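Long-range contacts in computational Design of Enzyme (PDB 3TP4), which is a computationally designed enzyme on a glycosyl hydrolase family 26 TIM-barrel scaffold, probably intended to carry an activated serine in a catalytic triad: residues Ile6-Ala11 / Phe239-Gly244; Val110-Glu115 / Arg171-Asn176; Asp263-Ala268 / Pro311-Asn316; Val374-Ser379 / Arg394-Gly399. All blocks are in the same frame, centred on the assembly; numbering follows the deposited sequence.

Contact 1 (Ile6-Ala11 / Phe239-Gly244); sequences IAIVDA and FVDVLG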
loop_
_atom_site.group_PDB
_atom_site.type_symbol
_atom_site.label_atom_id
_atom_site.label_comp_id
_atom_site.label_asym_id
_atom_site.label_seq_id
_atom_site.Cartn_x
_atom_site.Cartn_y
_atom_site.Cartn_z
ATOM N N ILE A 6 4.966 17.523 -9.143
ATOM C CA ILE A 6 5.422 16.212 -8.688
ATOM C C ILE A 6 4.848 15.041 -9.472
ATOM O O ILE A 6 3.748 15.112 -10.020
ATOM C CB ILE A 6 5.135 15.983 -7.191
ATOM C CG1 ILE A 6 3.638 16.099 -6.914
ATOM C CG2 ILE A 6 5.923 16.969 -6.338
ATOM C CD1 ILE A 6 3.262 15.688 -5.508
ATOM N N ALA A 7 5.611 13.956 -9.499
ATOM C CA ALA A 7 5.150 12.708 -10.078
ATOM C C ALA A 7 4.190 12.079 -9.095
ATOM O O ALA A 7 4.557 11.788 -7.956
ATOM C CB ALA A 7 6.323 11.781 -10.334
ATOM N N ILE A 8 2.949 11.896 -9.530
ATOM C CA ILE A 8 1.931 11.287 -8.689
ATOM C C ILE A 8 1.151 10.299 -9.538
ATOM O O ILE A 8 0.846 10.576 -10.694
ATOM C CB ILE A 8 0.985 12.343 -8.083
ATOM C CG1 ILE A 8 -0.175 11.674 -7.348
ATOM C CG2 ILE A 8 0.457 13.275 -9.161
ATOM C CD1 ILE A 8 -1.008 12.646 -6.456
ATOM N N VAL A 9 0.845 9.140 -8.965
ATOM C CA VAL A 9 0.197 8.066 -9.717
ATOM C C VAL A 9 -1.104 8.518 -10.371
ATOM O O VAL A 9 -1.367 8.215 -11.539
ATOM C CB VAL A 9 -0.012 6.832 -8.818
ATOM C CG1 VAL A 9 -0.995 5.860 -9.446
ATOM C CG2 VAL A 9 1.349 6.146 -8.578
ATOM N N ASP A 10 -1.917 9.246 -9.616
ATOM C CA ASP A 10 -3.157 9.783 -10.147
ATOM C C ASP A 10 -2.970 11.250 -10.530
ATOM O O ASP A 10 -3.036 12.142 -9.672
ATOM C CB ASP A 10 -4.285 9.618 -9.129
ATOM C CG ASP A 10 -5.552 10.344 -9.536
ATOM O OD1 ASP A 10 -5.714 10.655 -10.739
ATOM O OD2 ASP A 10 -6.383 10.612 -8.648
ATOM N N ALA A 11 -2.730 11.493 -11.821
ATOM C CA ALA A 11 -2.472 12.853 -12.302
ATOM C C ALA A 11 -3.675 13.770 -12.106
ATOM O O ALA A 11 -3.541 14.994 -12.182
ATOM C CB ALA A 11 -2.041 12.845 -13.772
ATOM N N PHE A 239 2.734 3.354 -10.972
ATOM C CA PHE A 239 1.716 2.726 -10.124
ATOM C C PHE A 239 1.883 2.924 -8.618
ATOM O O PHE A 239 0.949 2.673 -7.859
ATOM C CB PHE A 239 1.632 1.228 -10.441
ATOM C CG PHE A 239 1.208 0.950 -11.850
ATOM C CD1 PHE A 239 -0.129 0.981 -12.193
ATOM C CD2 PHE A 239 2.149 0.697 -12.837
ATOM C CE1 PHE A 239 -0.539 0.755 -13.503
ATOM C CE2 PHE A 239 1.754 0.460 -14.150
ATOM C CZ PHE A 239 0.398 0.485 -14.478
ATOM N N VAL A 240 3.062 3.367 -8.195
ATOM C CA VAL A 240 3.378 3.500 -6.772
ATOM C C VAL A 240 3.800 4.933 -6.418
ATOM O O VAL A 240 4.663 5.502 -7.092
ATOM C CB VAL A 240 4.540 2.557 -6.386
ATOM C CG1 VAL A 240 4.926 2.749 -4.916
ATOM C CG2 VAL A 240 4.164 1.093 -6.665
ATOM N N ASP A 241 3.192 5.509 -5.379
ATOM C CA ASP A 241 3.609 6.821 -4.859
ATOM C C ASP A 241 4.565 6.702 -3.662
ATOM O O ASP A 241 5.484 7.513 -3.504
ATOM C CB ASP A 241 2.398 7.639 -4.396
ATOM C CG ASP A 241 1.467 8.037 -5.535
ATOM O OD1 ASP A 241 1.943 8.645 -6.529
ATOM O OD2 ASP A 241 0.252 7.743 -5.418
ATOM N N VAL A 242 4.326 5.703 -2.816
ATOM C CA VAL A 242 5.050 5.541 -1.540
ATOM C C VAL A 242 5.663 4.144 -1.445
ATOM O O VAL A 242 4.953 3.142 -1.555
ATOM C CB VAL A 242 4.104 5.718 -0.315
ATOM C CG1 VAL A 242 4.832 5.397 1.003
ATOM C CG2 VAL A 242 3.510 7.133 -0.268
ATOM N N LEU A 243 6.975 4.089 -1.219
ATOM C CA LEU A 243 7.698 2.832 -1.119
ATOM C C LEU A 243 7.894 2.491 0.344
ATOM O O LEU A 243 8.389 3.325 1.117
ATOM C CB LEU A 243 9.069 2.956 -1.785
ATOM C CG LEU A 243 9.062 3.443 -3.234
ATOM C CD1 LEU A 243 10.469 3.792 -3.675
ATOM C CD2 LEU A 243 8.482 2.383 -4.126
ATOM N N GLY A 244 7.534 1.270 0.721
ATOM C CA GLY A 244 7.503 0.894 2.125
ATOM C C GLY A 244 8.487 -0.177 2.571
ATOM O O GLY A 244 9.329 -0.637 1.803
HETATM O O HOH W 1 4.299 8.897 -7.654
HETATM O O HOH W 2 -1.833 8.895 -6.641
#

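Contact 2 (Val110-Glu115 / Arg171-Asn176); sequences VGAGVE and RPWHEN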
loop_
_atom_site.group_PDB
_atom_site.type_symbol
_atom_site.label_atom_id
_atom_site.label_comp_id
_atom_site.label_asym_id
_atom_site.label_seq_id
_atom_site.Cartn_x
_atom_site.Cartn_y
_atom_site.Cartn_z
ATOM N N VAL A 110 -4.841 3.412 4.764
ATOM C CA VAL A 110 -5.760 2.282 4.699
ATOM C C VAL A 110 -5.101 1.172 3.897
ATOM O O VAL A 110 -4.675 1.383 2.754
ATOM C CB VAL A 110 -7.083 2.669 4.009
ATOM C CG1 VAL A 110 -7.888 1.415 3.668
ATOM C CG2 VAL A 110 -7.901 3.658 4.879
ATOM N N GLY A 111 -5.004 -0.009 4.496
ATOM C CA GLY A 111 -4.316 -1.126 3.866
ATOM C C GLY A 111 -5.274 -2.279 3.627
ATOM O O GLY A 111 -6.184 -2.502 4.416
ATOM N N ALA A 112 -5.088 -2.997 2.526
ATOM C CA ALA A 112 -5.873 -4.197 2.253
ATOM C C ALA A 112 -4.953 -5.403 2.364
ATOM O O ALA A 112 -4.066 -5.592 1.525
ATOM C CB ALA A 112 -6.496 -4.125 0.855
ATOM N N GLY A 113 -5.149 -6.203 3.407
ATOM C CA GLY A 113 -4.310 -7.362 3.641
ATOM C C GLY A 113 -4.699 -8.489 2.711
ATOM O O GLY A 113 -5.612 -8.342 1.895
ATOM N N VAL A 114 -4.020 -9.625 2.821
ATOM C CA VAL A 114 -4.308 -10.723 1.911
ATOM C C VAL A 114 -5.100 -11.868 2.564
ATOM O O VAL A 114 -5.050 -13.010 2.103
ATOM C CB VAL A 114 -3.033 -11.223 1.164
ATOM C CG1 VAL A 114 -2.476 -10.111 0.256
ATOM C CG2 VAL A 114 -1.965 -11.695 2.139
ATOM N N GLU A 115 -5.866 -11.547 3.604
ATOM C CA GLU A 115 -6.677 -12.555 4.284
ATOM C C GLU A 115 -7.660 -13.245 3.344
ATOM O O GLU A 115 -7.810 -14.465 3.380
ATOM C CB GLU A 115 -7.430 -11.953 5.472
ATOM C CG GLU A 115 -6.536 -11.550 6.630
ATOM C CD GLU A 115 -5.673 -10.349 6.300
ATOM O OE1 GLU A 115 -6.120 -9.506 5.492
ATOM O OE2 GLU A 115 -4.553 -10.250 6.849
ATOM N N ARG A 171 -2.884 1.229 0.582
ATOM C CA ARG A 171 -1.879 0.200 0.375
ATOM C C ARG A 171 -2.545 -1.116 0.004
ATOM O O ARG A 171 -2.927 -1.899 0.882
ATOM C CB ARG A 171 -1.047 -0.001 1.641
ATOM C CG ARG A 171 0.019 -1.069 1.483
ATOM C CD ARG A 171 0.821 -1.263 2.764
ATOM N NE ARG A 171 1.926 -2.191 2.541
ATOM C CZ ARG A 171 2.783 -2.579 3.480
ATOM N NH1 ARG A 171 2.677 -2.109 4.725
ATOM N NH2 ARG A 171 3.743 -3.436 3.164
ATOM N N PRO A 172 -2.676 -1.376 -1.303
ATOM C CA PRO A 172 -3.427 -2.563 -1.741
ATOM C C PRO A 172 -2.614 -3.866 -1.776
ATOM O O PRO A 172 -1.610 -3.959 -2.483
ATOM C CB PRO A 172 -3.889 -2.179 -3.152
ATOM C CG PRO A 172 -2.859 -1.222 -3.640
ATOM C CD PRO A 172 -2.318 -0.485 -2.425
ATOM N N TRP A 173 -3.069 -4.855 -1.007
ATOM C CA TRP A 173 -2.570 -6.237 -1.055
ATOM C C TRP A 173 -1.183 -6.433 -0.453
ATOM O O TRP A 173 -0.186 -6.562 -1.178
ATOM C CB TRP A 173 -2.635 -6.790 -2.487
ATOM C CG TRP A 173 -3.916 -6.425 -3.181
ATOM C CD1 TRP A 173 -4.044 -5.805 -4.391
ATOM C CD2 TRP A 173 -5.249 -6.630 -2.691
ATOM N NE1 TRP A 173 -5.375 -5.612 -4.684
ATOM C CE2 TRP A 173 -6.135 -6.120 -3.664
ATOM C CE3 TRP A 173 -5.780 -7.213 -1.536
ATOM C CZ2 TRP A 173 -7.524 -6.169 -3.513
ATOM C CZ3 TRP A 173 -7.161 -7.244 -1.376
ATOM C CH2 TRP A 173 -8.016 -6.732 -2.364
ATOM N N HIS A 174 -1.128 -6.456 0.879
ATOM C CA HIS A 174 0.118 -6.710 1.591
ATOM C C HIS A 174 -0.090 -7.819 2.638
ATOM O O HIS A 174 -1.200 -8.034 3.122
ATOM C CB HIS A 174 0.646 -5.422 2.249
ATOM C CG HIS A 174 -0.282 -4.858 3.281
ATOM N ND1 HIS A 174 -0.032 -4.946 4.634
ATOM C CD2 HIS A 174 -1.480 -4.239 3.158
ATOM C CE1 HIS A 174 -1.027 -4.382 5.301
ATOM N NE2 HIS A 174 -1.920 -3.952 4.429
ATOM N N GLU A 175 0.996 -8.511 2.965
ATOM C CA GLU A 175 0.985 -9.677 3.843
ATOM C C GLU A 175 0.970 -9.267 5.302
ATOM O O GLU A 175 1.812 -8.483 5.733
ATOM C CB GLU A 175 2.237 -10.510 3.560
ATOM C CG GLU A 175 2.451 -11.710 4.479
ATOM C CD GLU A 175 1.265 -12.666 4.499
ATOM O OE1 GLU A 175 1.183 -13.540 3.616
ATOM O OE2 GLU A 175 0.412 -12.532 5.394
ATOM N N ASN A 176 0.036 -9.816 6.075
ATOM C CA ASN A 176 -0.049 -9.483 7.496
ATOM C C ASN A 176 0.744 -10.377 8.454
ATOM O O ASN A 176 0.837 -10.081 9.636
ATOM C CB ASN A 176 -1.502 -9.356 7.943
ATOM C CG ASN A 176 -2.105 -8.018 7.558
ATOM O OD1 ASN A 176 -1.539 -6.958 7.853
ATOM N ND2 ASN A 176 -3.243 -8.058 6.881
#

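Contact 3 (Asp263-Ala268 / Pro311-Asn316); sequences DLRMIA and PVASRN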
loop_
_atom_site.group_PDB
_atom_site.type_symbol
_atom_site.label_atom_id
_atom_site.label_comp_id
_atom_site.label_asym_id
_atom_site.label_seq_id
_atom_site.Cartn_x
_atom_site.Cartn_y
_atom_site.Cartn_z
ATOM N N ASP A 263 18.287 -1.442 5.081
ATOM C CA ASP A 263 17.029 -1.419 4.339
ATOM C C ASP A 263 16.406 -0.025 4.286
ATOM O O ASP A 263 15.873 0.380 3.257
ATOM C CB ASP A 263 16.011 -2.392 4.942
ATOM C CG ASP A 263 16.293 -3.847 4.569
ATOM O OD1 ASP A 263 17.174 -4.089 3.720
ATOM O OD2 ASP A 263 15.615 -4.738 5.121
ATOM N N LEU A 264 16.445 0.699 5.401
ATOM C CA LEU A 264 15.878 2.045 5.404
ATOM C C LEU A 264 16.664 2.973 4.480
ATOM O O LEU A 264 16.081 3.825 3.799
ATOM C CB LEU A 264 15.756 2.606 6.838
ATOM C CG LEU A 264 14.648 1.982 7.706
ATOM C CD1 LEU A 264 14.713 2.458 9.155
ATOM C CD2 LEU A 264 13.252 2.266 7.135
ATOM N N ARG A 265 17.983 2.806 4.437
ATOM C CA ARG A 265 18.794 3.577 3.504
ATOM C C ARG A 265 18.378 3.240 2.093
ATOM O O ARG A 265 18.198 4.118 1.253
ATOM C CB ARG A 265 20.284 3.259 3.650
ATOM C CG ARG A 265 20.958 3.874 4.868
ATOM C CD ARG A 265 22.446 3.513 4.888
ATOM N NE ARG A 265 23.138 4.002 3.701
ATOM C CZ ARG A 265 23.807 5.151 3.653
ATOM N NH1 ARG A 265 23.865 5.927 4.724
ATOM N NH2 ARG A 265 24.424 5.527 2.536
HETATM N N MSE A 266 18.255 1.944 1.832
HETATM C CA MSE A 266 17.919 1.478 0.497
HETATM C C MSE A 266 16.608 2.056 -0.012
HETATM O O MSE A 266 16.544 2.569 -1.133
HETATM C CB MSE A 266 17.832 -0.045 0.485
HETATM C CG MSE A 266 17.375 -0.598 -0.835
HETATM SE SE MSE A 266 17.044 -2.507 -0.652
HETATM C CE MSE A 266 15.481 -2.490 0.551
ATOM N N ILE A 267 15.544 1.963 0.782
ATOM C CA ILE A 267 14.271 2.472 0.288
ATOM C C ILE A 267 14.288 3.988 0.058
ATOM O O ILE A 267 13.660 4.473 -0.876
ATOM C CB ILE A 267 13.053 2.035 1.142
ATOM C CG1 ILE A 267 13.028 2.735 2.501
ATOM C CG2 ILE A 267 13.019 0.501 1.298
ATOM C CD1 ILE A 267 11.712 2.479 3.250
ATOM N N ALA A 268 14.988 4.726 0.921
ATOM C CA ALA A 268 15.126 6.170 0.763
ATOM C C ALA A 268 15.870 6.482 -0.535
ATOM O O ALA A 268 15.533 7.430 -1.241
ATOM C CB ALA A 268 15.876 6.768 1.952
ATOM N N PRO A 311 22.017 9.680 7.949
ATOM C CA PRO A 311 21.364 10.764 7.205
ATOM C C PRO A 311 20.521 10.271 6.031
ATOM O O PRO A 311 19.698 11.021 5.506
ATOM C CB PRO A 311 22.541 11.621 6.710
ATOM C CG PRO A 311 23.741 10.722 6.781
ATOM C CD PRO A 311 23.488 9.780 7.921
ATOM N N VAL A 312 20.715 9.029 5.618
ATOM C CA VAL A 312 19.937 8.508 4.503
ATOM C C VAL A 312 18.761 7.672 5.000
ATOM O O VAL A 312 17.641 7.834 4.530
ATOM C CB VAL A 312 20.808 7.661 3.544
ATOM C CG1 VAL A 312 19.937 7.043 2.441
ATOM C CG2 VAL A 312 21.929 8.523 2.953
ATOM N N ALA A 313 19.024 6.774 5.950
ATOM C CA ALA A 313 17.954 5.987 6.572
ATOM C C ALA A 313 16.899 6.878 7.247
ATOM O O ALA A 313 15.736 6.506 7.361
ATOM C CB ALA A 313 18.537 5.003 7.575
ATOM N N SER A 314 17.307 8.048 7.717
ATOM C CA SER A 314 16.344 8.967 8.341
ATOM C C SER A 314 15.415 9.618 7.303
ATOM O O SER A 314 14.416 10.243 7.667
ATOM C CB SER A 314 17.084 10.041 9.148
ATOM O OG SER A 314 17.842 10.854 8.276
ATOM N N ARG A 315 15.738 9.464 6.016
ATOM C CA ARG A 315 14.886 10.012 4.941
ATOM C C ARG A 315 13.637 9.159 4.678
ATOM O O ARG A 315 13.368 8.710 3.558
ATOM C CB ARG A 315 15.687 10.301 3.665
ATOM C CG ARG A 315 16.662 11.483 3.849
ATOM C CD ARG A 315 17.482 11.784 2.574
ATOM N NE ARG A 315 16.597 11.986 1.435
ATOM C CZ ARG A 315 15.745 13.000 1.315
ATOM N NH1 ARG A 315 15.671 13.936 2.260
ATOM N NH2 ARG A 315 14.968 13.080 0.246
ATOM N N ASN A 316 12.861 8.979 5.738
ATOM C CA ASN A 316 11.640 8.193 5.690
ATOM C C ASN A 316 10.481 8.891 6.406
ATOM O O ASN A 316 10.635 9.386 7.517
ATOM C CB ASN A 316 11.911 6.792 6.232
ATOM C CG ASN A 316 12.567 5.914 5.188
ATOM O OD1 ASN A 316 11.945 5.597 4.180
ATOM N ND2 ASN A 316 13.834 5.562 5.394
#

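Contact 4 (Val374-Ser379 / Arg394-Gly399); sequences VVHIAS and RVRVGG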
loop_
_atom_site.group_PDB
_atom_site.type_symbol
_atom_site.label_atom_id
_atom_site.label_comp_id
_atom_site.label_asym_id
_atom_site.label_seq_id
_atom_site.Cartn_x
_atom_site.Cartn_y
_atom_site.Cartn_z
ATOM N N VAL A 374 1.926 4.161 -20.327
ATOM C CA VAL A 374 2.347 2.835 -19.884
ATOM C C VAL A 374 1.639 1.740 -20.687
ATOM O O VAL A 374 0.483 1.896 -21.076
ATOM C CB VAL A 374 2.081 2.657 -18.362
ATOM C CG1 VAL A 374 0.586 2.729 -18.061
ATOM C CG2 VAL A 374 2.680 1.358 -17.856
ATOM N N VAL A 375 2.341 0.647 -20.970
ATOM C CA VAL A 375 1.695 -0.515 -21.556
ATOM C C VAL A 375 2.039 -1.748 -20.723
ATOM O O VAL A 375 3.191 -1.956 -20.330
ATOM C CB VAL A 375 2.014 -0.706 -23.071
ATOM C CG1 VAL A 375 3.523 -0.879 -23.324
ATOM C CG2 VAL A 375 1.235 -1.893 -23.650
ATOM N N HIS A 376 1.028 -2.545 -20.412
ATOM C CA HIS A 376 1.285 -3.829 -19.774
ATOM C C HIS A 376 0.251 -4.867 -20.202
ATOM O O HIS A 376 -0.878 -4.536 -20.577
ATOM C CB HIS A 376 1.365 -3.706 -18.237
ATOM C CG HIS A 376 0.123 -3.171 -17.603
ATOM N ND1 HIS A 376 -0.771 -3.972 -16.926
ATOM C CD2 HIS A 376 -0.360 -1.906 -17.515
ATOM C CE1 HIS A 376 -1.760 -3.227 -16.462
ATOM N NE2 HIS A 376 -1.532 -1.970 -16.803
ATOM N N ILE A 377 0.664 -6.124 -20.164
ATOM C CA ILE A 377 -0.203 -7.235 -20.531
ATOM C C ILE A 377 -0.851 -7.798 -19.275
ATOM O O ILE A 377 -0.196 -8.470 -18.485
ATOM C CB ILE A 377 0.605 -8.353 -21.244
ATOM C CG1 ILE A 377 1.210 -7.815 -22.548
ATOM C CG2 ILE A 377 -0.295 -9.564 -21.507
ATOM C CD1 ILE A 377 2.397 -8.663 -23.124
ATOM N N ALA A 378 -2.135 -7.504 -19.086
ATOM C CA ALA A 378 -2.858 -7.938 -17.891
ATOM C C ALA A 378 -3.116 -9.435 -17.914
ATOM O O ALA A 378 -3.227 -10.066 -16.860
ATOM C CB ALA A 378 -4.188 -7.190 -17.768
ATOM N N SER A 379 -3.259 -9.989 -19.115
ATOM C CA SER A 379 -3.365 -11.436 -19.265
ATOM C C SER A 379 -2.901 -11.872 -20.640
ATOM O O SER A 379 -3.266 -11.268 -21.656
ATOM C CB SER A 379 -4.796 -11.922 -18.975
ATOM O OG SER A 379 -5.709 -11.441 -19.937
ATOM N N ARG A 394 -5.176 -9.683 -22.832
ATOM C CA ARG A 394 -5.656 -8.352 -22.471
ATOM C C ARG A 394 -4.460 -7.440 -22.305
ATOM O O ARG A 394 -3.558 -7.732 -21.528
ATOM C CB ARG A 394 -6.431 -8.391 -21.149
ATOM C CG ARG A 394 -7.737 -9.181 -21.209
ATOM C CD ARG A 394 -8.360 -9.328 -19.804
ATOM N NE ARG A 394 -9.613 -10.078 -19.855
ATOM C CZ ARG A 394 -9.692 -11.407 -19.817
ATOM N NH1 ARG A 394 -8.591 -12.143 -19.709
ATOM N NH2 ARG A 394 -10.875 -12.001 -19.886
ATOM N N VAL A 395 -4.461 -6.333 -23.034
ATOM C CA VAL A 395 -3.428 -5.327 -22.886
ATOM C C VAL A 395 -4.038 -4.000 -22.433
ATOM O O VAL A 395 -5.037 -3.526 -22.997
ATOM C CB VAL A 395 -2.671 -5.097 -24.211
ATOM C CG1 VAL A 395 -1.634 -3.982 -24.034
ATOM C CG2 VAL A 395 -2.000 -6.407 -24.691
ATOM N N ARG A 396 -3.428 -3.417 -21.410
ATOM C CA ARG A 396 -3.782 -2.084 -20.930
ATOM C C ARG A 396 -2.749 -1.074 -21.455
ATOM O O ARG A 396 -1.546 -1.216 -21.227
ATOM C CB ARG A 396 -3.822 -2.075 -19.397
ATOM C CG ARG A 396 -4.031 -0.709 -18.737
ATOM C CD ARG A 396 -5.235 0.015 -19.284
ATOM N NE ARG A 396 -5.422 1.324 -18.656
ATOM C CZ ARG A 396 -6.401 2.170 -18.967
ATOM N NH1 ARG A 396 -7.293 1.857 -19.909
ATOM N NH2 ARG A 396 -6.493 3.332 -18.341
ATOM N N VAL A 397 -3.220 -0.069 -22.178
ATOM C CA VAL A 397 -2.360 1.052 -22.532
ATOM C C VAL A 397 -2.954 2.290 -21.886
ATOM O O VAL A 397 -4.073 2.689 -22.216
ATOM C CB VAL A 397 -2.297 1.272 -24.050
ATOM C CG1 VAL A 397 -1.199 2.276 -24.384
ATOM C CG2 VAL A 397 -2.063 -0.046 -24.769
ATOM N N GLY A 398 -2.211 2.895 -20.967
ATOM C CA GLY A 398 -2.702 4.063 -20.256
ATOM C C GLY A 398 -1.898 5.332 -20.505
ATOM O O GLY A 398 -0.727 5.296 -20.900
ATOM N N GLY A 399 -2.534 6.467 -20.262
ATOM C CA GLY A 399 -1.841 7.738 -20.281
ATOM C C GLY A 399 -1.577 8.308 -21.662
ATOM O O GLY A 399 -0.856 9.285 -21.787
#

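Contact 1 (Ile6-Ala11 / Phe239-Gly244)
Asp241 has CG anti to its own carbonyl carbon (chi1 -66°), which brings the carboxylate close to 6-11; in Val9, with CG1 anti to the backbone N (chi1 165°), CG2 is the branch that meets it. The site lies at the start of TIM-barrel strand 242-249, where the loop between strand 4-6 and helix 15-27 passes by. Asp241 OD1 accepts the amide N of Val9 at 2.7 Å through its syn lone pair, with a fairly straight N-H...O angle of 162°. OD2 is hydrogen-bonded to the N of Tyr215 on neighbouring strand 213-217, so one buried carboxylate joins the loop to the barrel. A water makes a second link, donating to Asp241 OD2 and accepting from Asp10 N. Beside these polar atoms, Val9 CG2 presses on the backbone, 3.3 Å from Phe239 C, while Val201 of helix 190-207 touches the same valine. An alanine at Asp241 would remove both oxygens and would probably leave the Val9 and Tyr215 amides without this acceptor, loosening the loop against the sheet. Another water sits between the two segments, 2.6 Å from Asp241 OD1 and 2.9 Å from Ala7 O.

Contact 2 (Val110-Glu115 / Arg171-Asn176)
The imidazole of His174 lies sandwiched, with Arg171 CD 3.7 Å above one face and Gly113 CA 4.1 Å above the other, both displaced toward the rim. Its CG occupies the crowded position between backbone N and carbonyl carbon (chi1 62°), and this folds the ring back against strand 107-113, its edge to Gly111 C and Ala112 N. Glycine suits both positions: a CB on Gly111 would run into His174 NE2, and one on Gly113 into Asn176 ND2. Arg171 is fully extended; its guanidinium passes one face under His174 CG, and NH2 ends in a salt bridge to Asp246. Trp173 turns the opposite way. Ala112 CB makes a CH-pi contact over its six-membered ring, 4.2 Å from the centroid and 26° off the normal, while Gly113 O meets the ring edge 3.6 Å from CE3; NE1 is hydrogen-bonded to Thr200 OG1. Between these groups the strands pair in parallel: Arg171 N donates to Val110 O, and Ala112 N to Arg171 O at 2.9 Å. The chain then turns a corner at Trp173, and Ala112 O receives His174 N at 3.1 Å and, weakly, Trp173 N. Beyond the corner, Asn176 ND2 donates to the syn lone pair of Glu115 OE2 at 2.6 Å, amide and carboxylate planes 29° apart. Two neighbouring parallel strands thus meet at their C-terminal ends, the end of a TIM barrel at which active sites lie; Asn176 comes near a possible Ser-His-Glu triad.

Contact 3 (Asp263-Ala268 / Pro311-Asn316)
Asn316 reaches back into the contact with CG anti to its carbonyl carbon (chi1 -80°), so that its amide lies between the turn and helix 254-274. ND2 donates twice, to Ala313 O at 2.9 Å in its own segment and to Leu264 O at 3.3 Å on the helix. Both oxygens lie close to the amide plane, yet each is approached from above its own carbonyl plane. Leu264 O also keeps the helical bond from Ala268 N, so it serves two donors. Asn316 OD1 is hydrogen-bonded to Ser278 OG, and Ile267, whose CG1 takes the crowded position between backbone N and carbonyl carbon (chi1 71°), lays CD1 3.3 Å from Asn316 OD1. On the other flank Arg265 starts with CG anti to the carbonyl carbon and bends at chi3 (60°), turning its guanidinium flat over Val312, whose CB lies 3.7 Å above the plane. Arg265 NH1 forms a salt bridge with Asp310, whose OD1 also accepts the Val312 and Ala313 amides. Val312, CG1 anti to the backbone N, points that methyl at the helix, 3.6 Å from Arg265 O. Small side chains let the backbones close in: Ala313 CB meets Leu264 CB at 3.7 Å, and Ala268 CB sits 3.3 Å from Val312 O. A type I turn from Val312 to Arg315, overlapped at its end by an inverse gamma turn centred on Arg315, shapes this loop before strand 318-321. With both amide hydrogens and OD1 engaged, the Asn316 side chain is probably held in one rotation, and it joins helix, turn and strand 277-278 through polar bonds in a largely buried contact.

Contact 4 (Val374-Ser379 / Arg394-Gly399)
His376 and Arg396 face each other across the strands. Arg396 CB lies over the imidazole in a CH-pi contact, 3.9 Å from the centroid, and its CG, anti to the backbone N, comes 3.4 Å from His376 NE2. The guanidinium, turned 77° from the ring, runs on to a salt bridge with Asp206; Glu202 and Glu195 take NE2 and ND1 of the histidine and would probably favour its protonated form. At the far end Arg394 stretches out from CG to NE and meets Ser379 edge-on: NH1 donates to OG at 3.0 Å, in the guanidinium plane. A glycine in place of Arg394 would remove that N-H donor and the aliphatic chain lying along Ser379 OG, and would probably loosen this end of the pair. On the opposite face Val375 CG2 nestles between Val395 CG1 at 3.6 Å and Val397 CG2 at 3.9 Å, while Ile377 crosses Val395 obliquely. Reciprocal N-H...O bonds of Val374 with Gly398 and of His376 with Arg396 hold the antiparallel strands until Ala378 and Ser379 both face Arg394, a classic beta bulge. The valine face meets strands 446-453 and 456-466, and the histidine-arginine face meets helix 190-207, as expected for the edge strand and its neighbour in an Ig-like beta sandwich docked on a barrel.

From the N terminus, contact 1 closes the longest loop, bringing 6-11 to the start of barrel strand 242-249 after 227 intervening residues. Contact 2 is nested inside that loop and pairs strands 107-113 and 168-174 of the same barrel sheet, its centre about 18 Å from that of contact 1. Contact 3 follows in series on the next helix, 254-274, and closes a shorter loop with the turn before strand 318-321; Ile267 touches Leu243 and Gly244 of contact 1. Contact 4 comes last, a local loop in the Ig-like domain. Phe239 of contact 1 packs on His376 and Val374 there, joining barrel and sandwich. No contacts cross along the chain.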